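Local coordinates for protein 3-Hydroxyacyl-CoA dehydrogenase (Ralstonia eutropha H16, PDB 4PZC) that probably catalyses the NAD-dependent interconversion of (S)-3-hydroxybutyryl-CoA and acetoacetyl-CoA, as a 3-hydroxyacyl-CoA dehydrogenase, at residues L96-L101 / A127-R132; K102-I107 / V112-N117; A166-S171 / K176-V181; E199-L204 / R263-A268. One frame throughout, in Å; residues are numbered along the deposited sequence.

Interaction 1 of 4, residues L96-L101 / A127-R132; sequences LKVKIL and AAVTSR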
loop_
_atom_site.group_PDB
_atom_site.type_symbol
_atom_site.label_atom_id
_atom_site.label_comp_id
_atom_site.label_asym_id
_atom_site.label_seq_id
_atom_site.Cartn_x
_atom_site.Cartn_y
_atom_site.Cartn_z
ATOM N N LEU A 96 12.210 27.343 14.583
ATOM C CA LEU A 96 13.127 26.771 15.564
ATOM C C LEU A 96 14.193 25.889 14.895
ATOM O O LEU A 96 15.389 26.024 15.174
ATOM C CB LEU A 96 12.381 25.997 16.653
ATOM C CG LEU A 96 13.315 25.446 17.752
ATOM C CD1 LEU A 96 13.814 26.555 18.682
ATOM C CD2 LEU A 96 12.658 24.336 18.548
ATOM N N LYS A 97 13.753 25.001 14.016
ATOM C CA LYS A 97 14.670 24.187 13.228
ATOM C C LYS A 97 15.824 25.020 12.703
ATOM O O LYS A 97 16.982 24.630 12.868
ATOM C CB LYS A 97 13.940 23.536 12.046
ATOM C CG LYS A 97 14.573 22.250 11.525
ATOM C CD LYS A 97 13.486 21.296 11.024
ATOM C CE LYS A 97 14.017 19.917 10.649
ATOM N NZ LYS A 97 14.107 18.937 11.768
ATOM N N VAL A 98 15.505 26.161 12.079
ATOM C CA VAL A 98 16.528 27.054 11.498
ATOM C C VAL A 98 17.568 27.403 12.562
ATOM O O VAL A 98 18.742 27.012 12.457
ATOM C CB VAL A 98 15.901 28.356 10.893
ATOM C CG1 VAL A 98 16.931 29.463 10.709
ATOM C CG2 VAL A 98 15.227 28.067 9.554
ATOM N N LYS A 99 17.118 28.123 13.590
ATOM C CA LYS A 99 17.994 28.578 14.667
ATOM C C LYS A 99 19.014 27.502 15.034
ATOM O O LYS A 99 20.222 27.741 14.988
ATOM C CB LYS A 99 17.165 28.960 15.889
ATOM C CG LYS A 99 16.732 30.417 15.916
ATOM C CD LYS A 99 15.337 30.585 16.528
ATOM C CE LYS A 99 14.844 32.035 16.478
ATOM N NZ LYS A 99 13.499 32.134 15.828
ATOM N N ILE A 100 18.518 26.312 15.362
ATOM C CA ILE A 100 19.389 25.187 15.691
ATOM C C ILE A 100 20.494 24.963 14.662
ATOM O O ILE A 100 21.662 24.825 15.030
ATOM C CB ILE A 100 18.619 23.869 15.849
ATOM C CG1 ILE A 100 17.598 23.960 16.995
ATOM C CG2 ILE A 100 19.588 22.717 16.104
ATOM C CD1 ILE A 100 16.478 22.943 16.890
ATOM N N LEU A 101 20.137 24.934 13.385
ATOM C CA LEU A 101 21.122 24.659 12.335
ATOM C C LEU A 101 22.135 25.800 12.185
ATOM O O LEU A 101 23.322 25.563 11.988
ATOM C CB LEU A 101 20.427 24.353 11.011
ATOM C CG LEU A 101 19.552 23.087 11.014
ATOM C CD1 LEU A 101 18.675 23.059 9.780
ATOM C CD2 LEU A 101 20.329 21.781 11.102
ATOM N N ALA A 127 19.102 23.781 4.053
ATOM C CA ALA A 127 20.455 23.926 3.512
ATOM C C ALA A 127 20.894 25.386 3.271
ATOM O O ALA A 127 22.017 25.763 3.612
ATOM C CB ALA A 127 20.578 23.141 2.209
ATOM N N ALA A 128 20.028 26.204 2.676
ATOM C CA ALA A 128 20.411 27.597 2.355
ATOM C C ALA A 128 20.574 28.515 3.572
ATOM O O ALA A 128 21.118 29.608 3.419
ATOM C CB ALA A 128 19.428 28.219 1.367
ATOM N N VAL A 129 20.108 28.112 4.763
ATOM C CA VAL A 129 20.439 28.897 5.967
ATOM C C VAL A 129 21.825 28.629 6.534
ATOM O O VAL A 129 22.305 29.458 7.292
ATOM C CB VAL A 129 19.434 28.755 7.138
ATOM C CG1 VAL A 129 18.021 28.954 6.641
ATOM C CG2 VAL A 129 19.608 27.435 7.896
ATOM N N THR A 130 22.450 27.492 6.196
ATOM C CA THR A 130 23.804 27.229 6.655
ATOM C C THR A 130 24.812 27.987 5.797
ATOM O O THR A 130 24.473 28.512 4.742
ATOM C CB THR A 130 24.167 25.740 6.632
ATOM O OG1 THR A 130 24.378 25.306 5.284
ATOM C CG2 THR A 130 23.102 24.908 7.306
ATOM N N SER A 131 26.054 28.036 6.266
ATOM C CA SER A 131 27.138 28.728 5.562
ATOM C C SER A 131 27.772 27.873 4.468
ATOM O O SER A 131 28.378 28.418 3.551
ATOM C CB SER A 131 28.235 29.134 6.537
ATOM O OG SER A 131 28.990 27.998 6.916
ATOM N N ARG A 132 27.689 26.546 4.594
ATOM C CA ARG A 132 28.058 25.635 3.497
ATOM C C ARG A 132 26.877 24.685 3.227
ATOM O O ARG A 132 26.731 23.626 3.847
ATOM C CB ARG A 132 29.354 24.846 3.792
ATOM C CG ARG A 132 30.646 25.673 3.905
ATOM C CD ARG A 132 31.352 25.958 2.577
ATOM N NE ARG A 132 31.631 24.752 1.780
ATOM C CZ ARG A 132 32.637 23.891 1.978
ATOM N NH1 ARG A 132 33.509 24.053 2.972
ATOM N NH2 ARG A 132 32.771 22.838 1.176
#
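The carbonyl oxygen of A127 accepts two hydrogen bonds from T130, and the turn they close presents V129 to V98 and L101 of the helix. T130 OG1 lies 2.9 Å from A127 O, in the plane of that carbonyl, with a C=O...donor angle of 148°; the backbone T130 N reaches the same A127 O at 3.1 Å. The backbone bond belongs to a type I beta turn from A127 to T130, and the hydroxyl doubles its closure. What crosses to the helix is wholly apolar. V129 straddles one turn of it with its two methyl groups: CG1 meets V98 CG2 at 4.1 Å, the two side chains crossing obliquely, while V129 CG2 rests more loosely against L101 CB at 4.5 Å. A chi1 of -49° turns the pair of methyls so that V129 CG1, anti to the carbonyl carbon, faces V98 and CG2 faces L101. On another side of the helix K97, predicted to contact NAD, sends NZ to E88, T91 and N117. This is loop-on-helix packing within the Rossmann-type NAD-binding domain: the turn after helix 123-127 lies on helix 94-107 before the chain enters strand 136-141.

Interaction 2 of 4, residues K102-I107 / V112-N117; sequences KQIDGI and VIIASN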
loop_
_atom_site.group_PDB
_atom_site.type_symbol
_atom_site.label_atom_id
_atom_site.label_comp_id
_atom_site.label_asym_id
_atom_site.label_seq_id
_atom_site.Cartn_x
_atom_site.Cartn_y
_atom_site.Cartn_z
ATOM N N LYS A 102 21.677 27.036 12.306
ATOM C CA LYS A 102 22.591 28.165 12.381
ATOM C C LYS A 102 23.548 27.972 13.569
ATOM O O LYS A 102 24.765 28.047 13.423
ATOM C CB LYS A 102 21.805 29.451 12.573
ATOM C CG LYS A 102 20.977 29.873 11.382
ATOM C CD LYS A 102 21.801 30.754 10.468
ATOM C CE LYS A 102 20.930 31.406 9.416
ATOM N NZ LYS A 102 19.865 32.264 10.012
ATOM N N GLN A 103 22.980 27.715 14.744
ATOM C CA GLN A 103 23.760 27.444 15.946
ATOM C C GLN A 103 24.765 26.341 15.641
ATOM O O GLN A 103 25.971 26.552 15.763
ATOM C CB GLN A 103 22.837 27.037 17.098
ATOM C CG GLN A 103 23.463 26.985 18.487
ATOM C CD GLN A 103 22.602 26.172 19.457
ATOM O OE1 GLN A 103 21.452 26.526 19.714
ATOM N NE2 GLN A 103 23.145 25.058 19.970
ATOM N N ILE A 104 24.280 25.185 15.208
ATOM C CA ILE A 104 25.175 24.099 14.826
ATOM C C ILE A 104 26.245 24.558 13.828
ATOM O O ILE A 104 27.432 24.275 14.012
ATOM C CB ILE A 104 24.412 22.936 14.181
ATOM C CG1 ILE A 104 23.464 22.274 15.189
ATOM C CG2 ILE A 104 25.388 21.900 13.627
ATOM C CD1 ILE A 104 22.353 21.476 14.525
ATOM N N ASP A 105 25.810 25.237 12.761
ATOM C CA ASP A 105 26.707 25.768 11.728
ATOM C C ASP A 105 27.767 26.670 12.366
ATOM O O ASP A 105 28.933 26.640 11.979
ATOM C CB ASP A 105 25.889 26.538 10.689
ATOM C CG ASP A 105 26.694 26.940 9.468
ATOM O OD1 ASP A 105 27.563 26.164 9.037
ATOM O OD2 ASP A 105 26.419 28.021 8.896
ATOM N N GLY A 106 27.338 27.460 13.356
ATOM C CA GLY A 106 28.230 28.251 14.232
ATOM C C GLY A 106 29.377 27.494 14.898
ATOM O O GLY A 106 30.499 27.969 14.908
ATOM N N ILE A 107 29.113 26.311 15.436
ATOM C CA ILE A 107 30.147 25.551 16.137
ATOM C C ILE A 107 31.095 24.820 15.164
ATOM O O ILE A 107 32.277 25.124 15.112
ATOM C CB ILE A 107 29.531 24.572 17.177
ATOM C CG1 ILE A 107 29.022 25.319 18.419
ATOM C CG2 ILE A 107 30.558 23.558 17.648
ATOM C CD1 ILE A 107 27.946 26.346 18.157
ATOM N N VAL A 112 32.647 19.837 8.086
ATOM C CA VAL A 112 31.764 18.962 8.858
ATOM C C VAL A 112 30.325 19.082 8.301
ATOM O O VAL A 112 29.811 20.177 8.087
ATOM C CB VAL A 112 31.857 19.269 10.386
ATOM C CG1 VAL A 112 30.625 18.779 11.147
ATOM C CG2 VAL A 112 33.137 18.664 10.978
ATOM N N ILE A 113 29.694 17.929 8.069
ATOM C CA ILE A 113 28.367 17.834 7.452
ATOM C C ILE A 113 27.259 18.018 8.466
ATOM O O ILE A 113 27.287 17.421 9.524
ATOM C CB ILE A 113 28.154 16.443 6.818
ATOM C CG1 ILE A 113 29.123 16.242 5.644
ATOM C CG2 ILE A 113 26.694 16.234 6.390
ATOM C CD1 ILE A 113 29.271 14.797 5.211
ATOM N N ILE A 114 26.276 18.828 8.107
ATOM C CA ILE A 114 25.073 19.016 8.893
ATOM C C ILE A 114 23.901 18.382 8.144
ATOM O O ILE A 114 23.558 18.793 7.030
ATOM C CB ILE A 114 24.781 20.516 9.102
ATOM C CG1 ILE A 114 25.970 21.211 9.802
ATOM C CG2 ILE A 114 23.481 20.696 9.881
ATOM C CD1 ILE A 114 25.965 22.739 9.740
ATOM N N ALA A 115 23.297 17.372 8.754
ATOM C CA ALA A 115 22.102 16.737 8.222
ATOM C C ALA A 115 20.944 17.109 9.118
ATOM O O ALA A 115 21.145 17.334 10.304
ATOM C CB ALA A 115 22.272 15.233 8.193
ATOM N N SER A 116 19.742 17.187 8.553
ATOM C CA SER A 116 18.517 17.376 9.350
ATOM C C SER A 116 17.463 16.321 9.055
ATOM O O SER A 116 17.098 16.114 7.908
ATOM C CB SER A 116 17.904 18.744 9.106
ATOM O OG SER A 116 16.846 18.951 10.022
ATOM N N ASN A 117 16.988 15.653 10.095
ATOM C CA ASN A 117 15.918 14.680 9.964
ATOM C C ASN A 117 14.554 15.399 9.926
ATOM O O ASN A 117 14.306 16.301 10.726
ATOM C CB ASN A 117 15.984 13.709 11.131
ATOM C CG ASN A 117 14.866 12.707 11.111
ATOM O OD1 ASN A 117 14.013 12.684 11.987
ATOM N ND2 ASN A 117 14.847 11.893 10.097
#
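I114 reaches out from its strand and lays its long branch over the backbone of D105 and beside the methyl branch of I104. With CG1 anti to the carbonyl carbon (chi1 -58°) and the next bond extended (chi2 165°), its CD1 stands well clear of the strand and arrives 3.7 Å from D105 CA. The same methyl, I114 CD1, is 3.8 Å from D105 OD1, so it meets both the root and the carboxylate of the aspartate; the two side chains cross at about a right angle. I104 approaches differently. It and I114 slide past each other in opposite directions, one coming from the helix and the other from the strand, and I104 CG2 lies 3.9 Å from I114 CG1. No hydrogen bond spans the contact, which is one of van der Waals packing, mostly apolar. The carboxylate of D105 also has a different task: its CG is anti to the backbone N (chi1 -171°), and OD2 accepts from the backbone N of S131, in the loop after helix 123-127. D105 thus packs on the strand through CA, CB and OD1 while OD2 serves the loop. Helix 94-107 and strand 113-117 are consecutive elements of a beta-alpha-beta unit that starts at strand 85-88, and I104 also rests on V86 and E88 of that first strand. Strand 113-117 lies between strands 85-88 and 136-141 in the sheet; while I114 faces helix 94-107, its neighbour I113 packs on T163, A166 and V167 of helix 161-173.

Interaction 3 of 4, residues A166-S171 / K176-V181; sequences AVEALS and KYPITV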
loop_
_atom_site.group_PDB
_atom_site.type_symbol
_atom_site.label_atom_id
_atom_site.label_comp_id
_atom_site.label_asym_id
_atom_site.label_seq_id
_atom_site.Cartn_x
_atom_site.Cartn_y
_atom_site.Cartn_z
ATOM N N ALA A 166 29.173 10.203 1.500
ATOM C CA ALA A 166 29.523 10.143 2.919
ATOM C C ALA A 166 28.341 9.665 3.702
ATOM O O ALA A 166 28.394 8.630 4.377
ATOM C CB ALA A 166 29.929 11.523 3.418
ATOM N N VAL A 167 27.255 10.413 3.557
ATOM C CA VAL A 167 26.047 10.152 4.312
ATOM C C VAL A 167 25.377 8.864 3.833
ATOM O O VAL A 167 24.782 8.141 4.626
ATOM C CB VAL A 167 25.085 11.344 4.232
ATOM C CG1 VAL A 167 23.823 11.074 5.045
ATOM C CG2 VAL A 167 25.787 12.594 4.746
ATOM N N GLU A 168 25.502 8.574 2.544
ATOM C CA GLU A 168 25.014 7.315 1.990
ATOM C C GLU A 168 25.681 6.111 2.668
ATOM O O GLU A 168 25.001 5.176 3.136
ATOM C CB GLU A 168 25.253 7.269 0.478
ATOM C CG GLU A 168 24.918 5.920 -0.147
ATOM C CD GLU A 168 24.636 5.984 -1.647
ATOM O OE1 GLU A 168 25.339 6.712 -2.393
ATOM O OE2 GLU A 168 23.697 5.281 -2.081
ATOM N N ALA A 169 27.011 6.136 2.720
ATOM C CA ALA A 169 27.764 5.033 3.319
ATOM C C ALA A 169 27.589 4.989 4.857
ATOM O O ALA A 169 27.552 3.904 5.470
ATOM C CB ALA A 169 29.227 5.145 2.942
ATOM N N LEU A 170 27.466 6.173 5.461
ATOM C CA LEU A 170 27.204 6.272 6.884
ATOM C C LEU A 170 25.984 5.431 7.238
ATOM O O LEU A 170 25.948 4.768 8.272
ATOM C CB LEU A 170 26.978 7.731 7.289
ATOM C CG LEU A 170 26.203 7.934 8.601
ATOM C CD1 LEU A 170 27.020 7.485 9.800
ATOM C CD2 LEU A 170 25.773 9.380 8.772
ATOM N N SER A 171 24.995 5.456 6.356
ATOM C CA SER A 171 23.742 4.756 6.580
ATOM C C SER A 171 23.891 3.276 6.393
ATOM O O SER A 171 23.356 2.503 7.179
ATOM C CB SER A 171 22.688 5.270 5.607
ATOM O OG SER A 171 22.804 6.672 5.512
ATOM N N LYS A 176 20.889 0.376 7.792
ATOM C CA LYS A 176 19.672 0.863 7.140
ATOM C C LYS A 176 19.879 0.859 5.630
ATOM O O LYS A 176 20.998 1.052 5.152
ATOM C CB LYS A 176 19.341 2.320 7.533
ATOM C CG LYS A 176 19.436 2.707 8.996
ATOM C CD LYS A 176 18.528 1.839 9.831
ATOM C CE LYS A 176 18.149 2.499 11.145
ATOM N NZ LYS A 176 17.752 1.460 12.139
ATOM N N TYR A 177 18.795 0.697 4.876
ATOM C CA TYR A 177 18.855 0.961 3.445
ATOM C C TYR A 177 18.647 2.446 3.118
ATOM O O TYR A 177 17.613 3.022 3.440
ATOM C CB TYR A 177 17.882 0.083 2.647
ATOM C CG TYR A 177 18.642 -0.617 1.559
ATOM C CD1 TYR A 177 19.244 0.116 0.537
ATOM C CD2 TYR A 177 18.849 -1.996 1.595
ATOM C CE1 TYR A 177 19.996 -0.506 -0.443
ATOM C CE2 TYR A 177 19.592 -2.631 0.612
ATOM C CZ TYR A 177 20.163 -1.880 -0.405
ATOM O OH TYR A 177 20.906 -2.498 -1.384
ATOM N N PRO A 178 19.645 3.071 2.483
ATOM C CA PRO A 178 19.498 4.434 2.010
ATOM C C PRO A 178 18.541 4.517 0.855
ATOM O O PRO A 178 18.475 3.597 0.054
ATOM C CB PRO A 178 20.886 4.752 1.465
ATOM C CG PRO A 178 21.384 3.434 0.995
ATOM C CD PRO A 178 20.957 2.526 2.104
ATOM N N ILE A 179 17.832 5.626 0.764
ATOM C CA ILE A 179 16.971 5.900 -0.365
ATOM C C ILE A 179 17.218 7.335 -0.787
ATOM O O ILE A 179 16.837 8.266 -0.076
ATOM C CB ILE A 179 15.497 5.746 0.032
ATOM C CG1 ILE A 179 15.190 4.295 0.410
ATOM C CG2 ILE A 179 14.576 6.221 -1.082
ATOM C CD1 ILE A 179 15.390 3.319 -0.726
ATOM N N THR A 180 17.870 7.522 -1.928
ATOM C CA THR A 180 18.214 8.862 -2.385
ATOM C C THR A 180 17.054 9.490 -3.150
ATOM O O THR A 180 16.368 8.840 -3.949
ATOM C CB THR A 180 19.524 8.848 -3.171
ATOM O OG1 THR A 180 20.560 8.449 -2.271
ATOM C CG2 THR A 180 19.866 10.212 -3.723
ATOM N N VAL A 181 16.823 10.764 -2.853
ATOM C CA VAL A 181 15.599 11.435 -3.231
ATOM C C VAL A 181 15.942 12.879 -3.457
ATOM O O VAL A 181 16.525 13.499 -2.582
ATOM C CB VAL A 181 14.586 11.389 -2.077
ATOM C CG1 VAL A 181 13.339 12.202 -2.387
ATOM C CG2 VAL A 181 14.213 9.956 -1.759
#
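The return from helix to strand in the beta-alpha-beta unit of strand 150-155, helix 161-173 and strand 177-182 is made here, with S171 and K176 meeting across the connection. K176 N donates to S171 O at 3.3 Å, a weak bond with an N-H...acceptor angle of 145°, and K176 CB comes within 4.0 Å of the same S171 O. The hydroxyl of S171 turns back into its own helix instead: S171 OG donates to V167 O at 2.6 Å, tilted 17° from the carbonyl plane, and that oxygen also receives the backbone N of S171. E168, one turn earlier, reaches across toward the strand with an extended chain, its chi1 at 173°. This extension brings E168 OE2 to 4.3 Å from P178 CG, while T180 OG1 is a looser 4.5 Å from E168 OE2. K176 bends at its second torsion, and its NZ hydrogen-bonds to the carbonyl oxygens of V145 and M148. Strand 177-182 is the outermost on this side of the sheet within the chain, running beside strand 150-155, where S171, P178 and T180 all touch L153. V167 packs on I137 and M139 of strand 136-141, and beyond strand 177-182 lies the second subunit, whose E213 accepts a hydrogen bond from T180 N through OE2.

Interaction 4 of 4, residues E199-L204 / R263-A268; sequences EAFCVL and REMVAA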
loop_
_atom_site.group_PDB
_atom_site.type_symbol
_atom_site.label_atom_id
_atom_site.label_comp_id
_atom_site.label_asym_id
_atom_site.label_seq_id
_atom_site.Cartn_x
_atom_site.Cartn_y
_atom_site.Cartn_z
ATOM N N GLU A 199 -7.109 8.647 -0.156
ATOM C CA GLU A 199 -8.137 8.089 -1.040
ATOM C C GLU A 199 -9.089 7.242 -0.236
ATOM O O GLU A 199 -10.272 7.257 -0.495
ATOM C CB GLU A 199 -7.563 7.266 -2.191
ATOM C CG GLU A 199 -8.519 7.191 -3.380
ATOM C CD GLU A 199 -8.745 8.542 -4.059
ATOM O OE1 GLU A 199 -7.930 9.460 -3.846
ATOM O OE2 GLU A 199 -9.736 8.686 -4.814
ATOM N N ALA A 200 -8.560 6.491 0.726
ATOM C CA ALA A 200 -9.391 5.703 1.612
ATOM C C ALA A 200 -10.415 6.588 2.283
ATOM O O ALA A 200 -11.595 6.259 2.280
ATOM C CB ALA A 200 -8.574 4.985 2.662
ATOM N N PHE A 201 -9.990 7.721 2.840
ATOM C CA PHE A 201 -10.957 8.590 3.521
ATOM C C PHE A 201 -12.025 9.028 2.528
ATOM O O PHE A 201 -13.221 9.077 2.883
ATOM C CB PHE A 201 -10.301 9.774 4.239
ATOM C CG PHE A 201 -9.800 9.425 5.591
ATOM C CD1 PHE A 201 -8.634 8.688 5.748
ATOM C CD2 PHE A 201 -10.514 9.770 6.717
ATOM C CE1 PHE A 201 -8.163 8.339 7.016
ATOM C CE2 PHE A 201 -10.069 9.418 7.991
ATOM C CZ PHE A 201 -8.888 8.714 8.140
ATOM N N CYS A 202 -11.624 9.305 1.287
ATOM C CA CYS A 202 -12.605 9.672 0.270
ATOM C C CYS A 202 -13.651 8.592 0.060
ATOM O O CYS A 202 -14.852 8.873 0.043
ATOM C CB CYS A 202 -11.928 9.996 -1.056
ATOM S SG CYS A 202 -10.717 11.329 -0.914
ATOM N N VAL A 203 -13.189 7.355 -0.100
ATOM C CA VAL A 203 -14.072 6.221 -0.325
ATOM C C VAL A 203 -15.040 6.135 0.835
ATOM O O VAL A 203 -16.246 6.059 0.635
ATOM C CB VAL A 203 -13.275 4.898 -0.465
ATOM C CG1 VAL A 203 -14.175 3.701 -0.283
ATOM C CG2 VAL A 203 -12.586 4.818 -1.818
ATOM N N LEU A 204 -14.503 6.169 2.047
ATOM C CA LEU A 204 -15.319 6.113 3.256
ATOM C C LEU A 204 -16.247 7.315 3.272
ATOM O O LEU A 204 -17.445 7.201 3.476
ATOM C CB LEU A 204 -14.430 6.141 4.500
ATOM C CG LEU A 204 -15.173 6.314 5.828
ATOM C CD1 LEU A 204 -16.078 5.128 6.039
ATOM C CD2 LEU A 204 -14.218 6.431 6.995
ATOM N N ARG A 263 -10.799 15.987 7.171
ATOM C CA ARG A 263 -10.898 17.316 7.782
ATOM C C ARG A 263 -11.880 17.379 8.941
ATOM O O ARG A 263 -11.657 18.085 9.919
ATOM C CB ARG A 263 -11.364 18.336 6.793
ATOM C CG ARG A 263 -10.359 18.747 5.747
ATOM C CD ARG A 263 -10.792 20.092 5.207
ATOM N NE ARG A 263 -10.215 20.413 3.919
ATOM C CZ ARG A 263 -8.995 20.908 3.741
ATOM N NH1 ARG A 263 -8.200 21.139 4.781
ATOM N NH2 ARG A 263 -8.581 21.197 2.498
ATOM N N GLU A 264 -12.994 16.692 8.792
ATOM C CA GLU A 264 -14.022 16.720 9.784
ATOM C C GLU A 264 -13.578 15.990 11.059
ATOM O O GLU A 264 -13.781 16.465 12.192
ATOM C CB GLU A 264 -15.295 16.109 9.198
ATOM C CG GLU A 264 -16.031 17.095 8.317
ATOM C CD GLU A 264 -16.689 18.195 9.122
ATOM O OE1 GLU A 264 -17.579 17.881 9.949
ATOM O OE2 GLU A 264 -16.311 19.369 8.917
ATOM N N MET A 265 -12.962 14.836 10.879
ATOM C CA MET A 265 -12.492 14.104 12.023
ATOM C C MET A 265 -11.449 14.927 12.775
ATOM O O MET A 265 -11.486 15.031 14.010
ATOM C CB MET A 265 -11.945 12.770 11.566
ATOM C CG MET A 265 -13.031 11.926 10.908
ATOM S SD MET A 265 -12.477 10.225 10.870
ATOM C CE MET A 265 -13.965 9.374 10.342
ATOM N N VAL A 266 -10.545 15.556 12.035
ATOM C CA VAL A 266 -9.542 16.389 12.679
ATOM C C VAL A 266 -10.131 17.609 13.403
ATOM O O VAL A 266 -9.878 17.787 14.585
ATOM C CB VAL A 266 -8.446 16.801 11.703
ATOM C CG1 VAL A 266 -7.709 18.054 12.206
ATOM C CG2 VAL A 266 -7.500 15.616 11.508
ATOM N N ALA A 267 -10.950 18.406 12.725
ATOM C CA ALA A 267 -11.672 19.500 13.394
ATOM C C ALA A 267 -12.404 19.063 14.652
ATOM O O ALA A 267 -12.549 19.873 15.577
ATOM C CB ALA A 267 -12.652 20.183 12.449
ATOM N N ALA A 268 -12.856 17.812 14.700
ATOM C CA ALA A 268 -13.647 17.341 15.848
ATOM C C ALA A 268 -12.780 16.916 16.982
ATOM O O ALA A 268 -13.269 16.803 18.111
ATOM C CB ALA A 268 -14.591 16.190 15.471
#
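M265 brings its sulfur to the edge of the F201 ring, and this Met-aromatic pair carries most of the contact between the two helices. M265 SD lies 3.8 Å from F201 CE2 and 5.2 Å from the ring centroid, 86° off the ring normal, so it sits almost in the plane of the ring and not over a face. Beyond the sulfur, the terminal methyl of the methionine continues toward L204: M265 CE is 4.5 Å from L204 CD2, a looser touch of two methyl groups. The methionine spans the distance by staying extended past CG, with chi2 at -162° and chi3 at 171°. Such reach is needed because the backbones stay well apart, the nearest CA atoms, those of F201 and R263, being 9.7 Å from each other. Further residues surround the partners. L237 of helix 237-251 touches both F201 and M265, while L229 and A232 of helix 228-235, with A259 and V279, pack around the phenylalanine. L204 packs on P211 and I214 of helix 211-222. E199, on another side of helix 189-205, forms salt bridges with R191 and K255 of the second subunit, so this helix serves both the interior of the C-terminal domain and the dimer. Chemically, the pair joins a polarisable sulfur to the slightly positive hydrogen-bearing rim of a benzene ring; no hydrogen bond crosses, and cohesion probably comes from dispersion with a modest electrostatic share.

How the interactions relate
From the N terminus, the first element that these contacts use is helix 94-107, which serves two of them. Interaction 2 closes a short loop from that helix to strand 113-117, and it is nested inside the longer loop that interaction 1 closes after helix 123-127. The two adjoin along their shared helix. Interaction 3 follows in series, closing another short loop between helix 161-173 and strand 177-182, and it meets interaction 2 at strand 113-117. Interaction 4 comes last, about 35 Å between centres from interaction 3, and closes a long, mainly helical loop in the C-terminal domain. Interactions 3 and 4 both adjoin the second subunit.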